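Local coordinates for DNA replication licensing factor MCM related protein (Thermoplasma acidophilum, PDB 4ME3), which is probably a replicative MCM helicase that unwinds DNA using ATP, represented by its N-terminal, zinc-binding part, at residues S13-F25 with I71-Y84. Residues are numbered along the deposited sequence; the frame is centred on the assembly and turned at random.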
loop_
_atom_site.group_PDB
_atom_site.type_symbol
_atom_site.label_atom_id
_atom_site.label_comp_id
_atom_site.label_asym_id
_atom_site.label_seq_id
_atom_site.Cartn_x
_atom_site.Cartn_y
_atom_site.Cartn_z
ATOM N N SER A 13 1.628 10.235 -17.850
ATOM C CA SER A 13 0.580 11.058 -17.258
ATOM C C SER A 13 -0.298 10.231 -16.327
ATOM O O SER A 13 -0.600 9.073 -16.612
ATOM C CB SER A 13 -0.282 11.689 -18.352
ATOM O OG SER A 13 -1.399 12.360 -17.793
ATOM N N GLU A 14 -0.707 10.835 -15.217
ATOM C CA GLU A 14 -1.574 10.164 -14.258
ATOM C C GLU A 14 -2.959 9.943 -14.858
ATOM O O GLU A 14 -3.587 8.907 -14.638
ATOM C CB GLU A 14 -1.682 10.988 -12.975
ATOM C CG GLU A 14 -2.651 10.420 -11.953
ATOM C CD GLU A 14 -2.637 11.185 -10.643
ATOM O OE1 GLU A 14 -1.654 11.911 -10.389
ATOM O OE2 GLU A 14 -3.611 11.062 -9.869
ATOM N N ASP A 15 -3.433 10.926 -15.616
ATOM C CA ASP A 15 -4.737 10.822 -16.261
ATOM C C ASP A 15 -4.754 9.660 -17.244
ATOM O O ASP A 15 -5.742 8.930 -17.334
ATOM C CB ASP A 15 -5.087 12.124 -16.982
ATOM C CG ASP A 15 -5.286 13.283 -16.026
ATOM O OD1 ASP A 15 -5.744 13.044 -14.888
ATOM O OD2 ASP A 15 -4.987 14.434 -16.412
ATOM N N ARG A 16 -3.660 9.485 -17.980
ATOM C CA ARG A 16 -3.574 8.397 -18.946
ATOM C C ARG A 16 -3.565 7.043 -18.248
ATOM O O ARG A 16 -4.166 6.082 -18.735
ATOM C CB ARG A 16 -2.325 8.531 -19.820
ATOM C CG ARG A 16 -1.989 7.252 -20.576
ATOM C CD ARG A 16 -1.425 7.523 -21.960
ATOM N NE ARG A 16 -1.111 6.280 -22.664
ATOM C CZ ARG A 16 -1.988 5.561 -23.361
ATOM N NH1 ARG A 16 -3.254 5.948 -23.462
ATOM N NH2 ARG A 16 -1.597 4.444 -23.960
ATOM N N ILE A 17 -2.874 6.965 -17.115
ATOM C CA ILE A 17 -2.812 5.719 -16.359
ATOM C C ILE A 17 -4.203 5.376 -15.837
ATOM O O ILE A 17 -4.642 4.230 -15.925
ATOM C CB ILE A 17 -1.797 5.809 -15.202
ATOM C CG1 ILE A 17 -0.378 5.913 -15.762
ATOM C CG2 ILE A 17 -1.900 4.590 -14.297
ATOM C CD1 ILE A 17 0.686 6.177 -14.707
ATOM N N LYS A 18 -4.906 6.377 -15.317
ATOM C CA LYS A 18 -6.258 6.168 -14.815
ATOM C C LYS A 18 -7.201 5.749 -15.942
ATOM O O LYS A 18 -8.053 4.881 -15.751
ATOM C CB LYS A 18 -6.774 7.427 -14.114
ATOM C CG LYS A 18 -6.054 7.724 -12.806
ATOM C CD LYS A 18 -6.439 9.079 -12.234
ATOM C CE LYS A 18 -7.825 9.058 -11.617
ATOM N NZ LYS A 18 -8.157 10.361 -10.976
ATOM N N ASP A 19 -7.046 6.352 -17.118
ATOM C CA ASP A 19 -7.871 5.980 -18.266
ATOM C C ASP A 19 -7.653 4.518 -18.636
ATOM O O ASP A 19 -8.598 3.814 -18.974
ATOM C CB ASP A 19 -7.575 6.878 -19.470
ATOM C CG ASP A 19 -8.241 8.236 -19.363
ATOM O OD1 ASP A 19 -9.232 8.361 -18.612
ATOM O OD2 ASP A 19 -7.781 9.179 -20.040
ATOM N N LEU A 20 -6.407 4.063 -18.565
ATOM C CA LEU A 20 -6.085 2.670 -18.858
ATOM C C LEU A 20 -6.756 1.719 -17.856
ATOM O O LEU A 20 -7.296 0.680 -18.241
ATOM C CB LEU A 20 -4.569 2.469 -18.877
ATOM C CG LEU A 20 -3.864 3.057 -20.104
ATOM C CD1 LEU A 20 -2.369 3.188 -19.869
ATOM C CD2 LEU A 20 -4.131 2.205 -21.330
ATOM N N TRP A 21 -6.724 2.073 -16.575
ATOM C CA TRP A 21 -7.408 1.273 -15.560
ATOM C C TRP A 21 -8.909 1.235 -15.817
ATOM O O TRP A 21 -9.540 0.185 -15.700
ATOM C CB TRP A 21 -7.164 1.833 -14.157
ATOM C CG TRP A 21 -5.878 1.394 -13.530
ATOM C CD1 TRP A 21 -4.813 2.185 -13.207
ATOM C CD2 TRP A 21 -5.518 0.062 -13.146
ATOM N NE1 TRP A 21 -3.814 1.427 -12.647
ATOM C CE2 TRP A 21 -4.222 0.120 -12.596
ATOM C CE3 TRP A 21 -6.165 -1.173 -13.213
ATOM C CZ2 TRP A 21 -3.564 -1.007 -12.111
ATOM C CZ3 TRP A 21 -5.510 -2.293 -12.734
ATOM C CH2 TRP A 21 -4.224 -2.202 -12.189
ATOM N N ARG A 22 -9.485 2.386 -16.147
ATOM C CA ARG A 22 -10.927 2.474 -16.369
ATOM C C ARG A 22 -11.394 1.479 -17.428
ATOM O O ARG A 22 -12.358 0.744 -17.217
ATOM C CB ARG A 22 -11.327 3.892 -16.782
ATOM C CG ARG A 22 -11.295 4.896 -15.645
ATOM C CD ARG A 22 -12.007 6.187 -16.012
ATOM N NE ARG A 22 -11.782 7.225 -15.014
ATOM C CZ ARG A 22 -10.753 8.067 -15.022
ATOM N NH1 ARG A 22 -9.842 8.010 -15.985
ATOM N NH2 ARG A 22 -10.634 8.977 -14.065
ATOM N N ASP A 23 -10.711 1.461 -18.565
ATOM C CA ASP A 23 -11.071 0.546 -19.639
ATOM C C ASP A 23 -10.837 -0.899 -19.220
ATOM O O ASP A 23 -11.617 -1.788 -19.560
ATOM C CB ASP A 23 -10.261 0.854 -20.895
ATOM C CG ASP A 23 -10.831 1.998 -21.697
ATOM O OD1 ASP A 23 -11.994 2.379 -21.454
ATOM O OD2 ASP A 23 -10.105 2.507 -22.578
ATOM N N PHE A 24 -9.759 -1.136 -18.477
ATOM C CA PHE A 24 -9.425 -2.490 -18.053
ATOM C C PHE A 24 -10.515 -3.101 -17.173
ATOM O O PHE A 24 -10.961 -4.226 -17.410
ATOM C CB PHE A 24 -8.093 -2.518 -17.299
ATOM C CG PHE A 24 -7.812 -3.838 -16.654
ATOM C CD1 PHE A 24 -7.376 -4.913 -17.415
ATOM C CD2 PHE A 24 -8.013 -4.020 -15.299
ATOM C CE1 PHE A 24 -7.133 -6.138 -16.827
ATOM C CE2 PHE A 24 -7.777 -5.243 -14.708
ATOM C CZ PHE A 24 -7.334 -6.303 -15.472
ATOM N N PHE A 25 -10.934 -2.362 -16.151
ATOM C CA PHE A 25 -11.912 -2.874 -15.202
ATOM C C PHE A 25 -13.179 -3.294 -15.937
ATOM O O PHE A 25 -13.763 -4.337 -15.642
ATOM C CB PHE A 25 -12.254 -1.821 -14.146
ATOM C CG PHE A 25 -11.156 -1.565 -13.149
ATOM C CD1 PHE A 25 -10.414 -2.610 -12.616
ATOM C CD2 PHE A 25 -10.877 -0.275 -12.734
ATOM C CE1 PHE A 25 -9.412 -2.366 -11.698
ATOM C CE2 PHE A 25 -9.874 -0.026 -11.817
ATOM C CZ PHE A 25 -9.144 -1.075 -11.296
ATOM N N ILE A 71 2.934 3.951 -8.113
ATOM C CA ILE A 71 2.221 4.930 -8.930
ATOM C C ILE A 71 1.021 4.314 -9.655
ATOM O O ILE A 71 -0.076 4.876 -9.647
ATOM C CB ILE A 71 3.156 5.570 -9.974
ATOM C CG1 ILE A 71 4.153 6.505 -9.288
ATOM C CG2 ILE A 71 2.348 6.342 -11.014
ATOM C CD1 ILE A 71 5.271 6.979 -10.188
ATOM N N TYR A 72 1.234 3.164 -10.284
ATOM C CA TYR A 72 0.179 2.518 -11.064
ATOM C C TYR A 72 -0.937 1.952 -10.194
ATOM O O TYR A 72 -2.115 2.057 -10.538
ATOM C CB TYR A 72 0.772 1.432 -11.959
ATOM C CG TYR A 72 1.317 1.997 -13.246
ATOM C CD1 TYR A 72 2.479 2.755 -13.255
ATOM C CD2 TYR A 72 0.653 1.805 -14.445
ATOM C CE1 TYR A 72 2.975 3.286 -14.420
ATOM C CE2 TYR A 72 1.143 2.335 -15.621
ATOM C CZ TYR A 72 2.301 3.075 -15.601
ATOM O OH TYR A 72 2.799 3.609 -16.764
ATOM N N ILE A 73 -0.572 1.357 -9.064
ATOM C CA ILE A 73 -1.571 0.799 -8.160
ATOM C C ILE A 73 -2.391 1.920 -7.520
ATOM O O ILE A 73 -3.619 1.834 -7.447
ATOM C CB ILE A 73 -0.918 -0.105 -7.091
ATOM C CG1 ILE A 73 -0.431 -1.400 -7.745
ATOM C CG2 ILE A 73 -1.904 -0.414 -5.974
ATOM C CD1 ILE A 73 0.472 -2.248 -6.879
ATOM N N ARG A 74 -1.726 2.980 -7.078
ATOM C CA ARG A 74 -2.437 4.121 -6.509
ATOM C C ARG A 74 -3.454 4.689 -7.503
ATOM O O ARG A 74 -4.577 5.029 -7.128
ATOM C CB ARG A 74 -1.457 5.214 -6.088
ATOM C CG ARG A 74 -2.128 6.428 -5.466
ATOM C CD ARG A 74 -1.110 7.502 -5.127
ATOM N NE ARG A 74 -0.849 7.587 -3.694
ATOM C CZ ARG A 74 -1.553 8.330 -2.842
ATOM N NH1 ARG A 74 -2.576 9.061 -3.265
ATOM N NH2 ARG A 74 -1.234 8.342 -1.557
ATOM N N ALA A 75 -3.063 4.785 -8.770
ATOM C CA ALA A 75 -3.963 5.294 -9.805
ATOM C C ALA A 75 -5.199 4.411 -9.926
ATOM O O ALA A 75 -6.315 4.907 -10.045
ATOM C CB ALA A 75 -3.247 5.388 -11.142
ATOM N N GLY A 76 -4.995 3.097 -9.897
ATOM C CA GLY A 76 -6.098 2.159 -9.978
ATOM C C GLY A 76 -7.048 2.323 -8.807
ATOM O O GLY A 76 -8.265 2.292 -8.973
ATOM N N GLU A 77 -6.486 2.495 -7.615
ATOM C CA GLU A 77 -7.292 2.691 -6.417
ATOM C C GLU A 77 -8.135 3.961 -6.527
ATOM O O GLU A 77 -9.314 3.962 -6.163
ATOM C CB GLU A 77 -6.395 2.706 -5.167
ATOM C CG GLU A 77 -5.832 1.325 -4.836
ATOM C CD GLU A 77 -4.676 1.340 -3.846
ATOM O OE1 GLU A 77 -4.180 2.435 -3.500
ATOM O OE2 GLU A 77 -4.256 0.237 -3.427
ATOM N N GLU A 78 -7.548 5.030 -7.052
ATOM C CA GLU A 78 -8.275 6.281 -7.238
ATOM C C GLU A 78 -9.468 6.107 -8.172
ATOM O O GLU A 78 -10.543 6.643 -7.916
ATOM C CB GLU A 78 -7.353 7.377 -7.774
ATOM C CG GLU A 78 -6.363 7.906 -6.746
ATOM C CD GLU A 78 -5.544 9.069 -7.269
ATOM O OE1 GLU A 78 -5.983 9.715 -8.245
ATOM O OE2 GLU A 78 -4.461 9.335 -6.709
ATOM N N VAL A 79 -9.278 5.355 -9.251
ATOM C CA VAL A 79 -10.362 5.096 -10.193
ATOM C C VAL A 79 -11.512 4.362 -9.509
ATOM O O VAL A 79 -12.679 4.705 -9.688
ATOM C CB VAL A 79 -9.873 4.280 -11.404
ATOM C CG1 VAL A 79 -11.053 3.747 -12.206
ATOM C CG2 VAL A 79 -8.972 5.130 -12.283
ATOM N N ILE A 80 -11.180 3.351 -8.717
ATOM C CA ILE A 80 -12.188 2.616 -7.968
ATOM C C ILE A 80 -12.922 3.536 -6.994
ATOM O O ILE A 80 -14.146 3.516 -6.919
ATOM C CB ILE A 80 -11.562 1.435 -7.212
ATOM C CG1 ILE A 80 -11.119 0.366 -8.215
ATOM C CG2 ILE A 80 -12.550 0.852 -6.215
ATOM C CD1 ILE A 80 -10.286 -0.746 -7.621
ATOM N N LEU A 81 -12.175 4.357 -6.267
ATOM C CA LEU A 81 -12.777 5.248 -5.277
ATOM C C LEU A 81 -13.650 6.330 -5.914
ATOM O O LEU A 81 -14.723 6.654 -5.400
ATOM C CB LEU A 81 -11.691 5.895 -4.421
ATOM C CG LEU A 81 -11.029 4.968 -3.402
ATOM C CD1 LEU A 81 -9.727 5.580 -2.886
ATOM C CD2 LEU A 81 -11.972 4.682 -2.250
ATOM N N GLN A 82 -13.190 6.884 -7.030
ATOM C CA GLN A 82 -13.887 7.992 -7.678
ATOM C C GLN A 82 -15.039 7.539 -8.574
ATOM O O GLN A 82 -16.105 8.153 -8.579
ATOM C CB GLN A 82 -12.901 8.826 -8.503
ATOM C CG GLN A 82 -11.841 9.530 -7.669
ATOM C CD GLN A 82 -10.882 10.350 -8.514
ATOM O OE1 GLN A 82 -10.801 10.178 -9.730
ATOM N NE2 GLN A 82 -10.152 11.252 -7.868
ATOM N N ASP A 83 -14.825 6.470 -9.333
ATOM C CA ASP A 83 -15.797 6.041 -10.336
ATOM C C ASP A 83 -16.835 5.051 -9.801
ATOM O O ASP A 83 -17.968 5.013 -10.286
ATOM C CB ASP A 83 -15.076 5.416 -11.534
ATOM C CG ASP A 83 -14.260 6.426 -12.323
ATOM O OD1 ASP A 83 -14.161 7.596 -11.895
ATOM O OD2 ASP A 83 -13.707 6.040 -13.376
ATOM N N TYR A 84 -16.453 4.248 -8.814
ATOM C CA TYR A 84 -17.319 3.171 -8.340
ATOM C C TYR A 84 -17.866 3.366 -6.926
ATOM O O TYR A 84 -19.038 3.099 -6.675
ATOM C CB TYR A 84 -16.580 1.833 -8.400
ATOM C CG TYR A 84 -16.326 1.327 -9.799
ATOM C CD1 TYR A 84 -15.211 1.738 -10.515
ATOM C CD2 TYR A 84 -17.199 0.429 -10.400
ATOM C CE1 TYR A 84 -14.974 1.274 -11.787
ATOM C CE2 TYR A 84 -16.967 -0.042 -11.676
ATOM C CZ TYR A 84 -15.854 0.383 -12.364
ATOM O OH TYR A 84 -15.621 -0.086 -13.636
HETATM O O HOH W 1 -2.980 8.621 -8.917
HETATM O O HOH W 2 -13.854 1.423 -14.974
HETATM O O HOH W 3 -11.498 8.471 -11.607
#
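The indole of W21 lies over G76, whose CA stands 3.5 Å from the centroid of the five-membered ring, almost on its normal, a CH-pi contact. Without a side chain at G76 the ring can settle on the helix backbone, and its NE1 gives a bent hydrogen bond (134°) to Y72 O at 2.8 Å. That carbonyl also accepts from G76 N, on the opposite face of its plane. A leucine in place of W21 would probably leave Y72 O without its second donor and G76 poorly covered. Toward the N-terminus of helix 14-25, I17 CD1 sits over the Y72 ring, 3.8 Å from its centroid. V79 is a knob among K18, W21, R22 and F25. Along one margin K18, bent at chi3 (75°), hydrogen-bonds through NZ to Q82 OE1 at 2.9 Å and forms a longer salt bridge to E78 OE1 at 3.5 Å. R22, extended from CG to NE, forms a salt bridge in which NE donates to the syn lone pair of D83 OD2 at 2.8 Å, while NH1 pairs with D19 of its own helix. The helices cross at -62°, axes 8.7 Å apart, within the MCM N-terminal domain; helix 59-67 packs on W21 and Y72, strand 46-50 on F25 and I80.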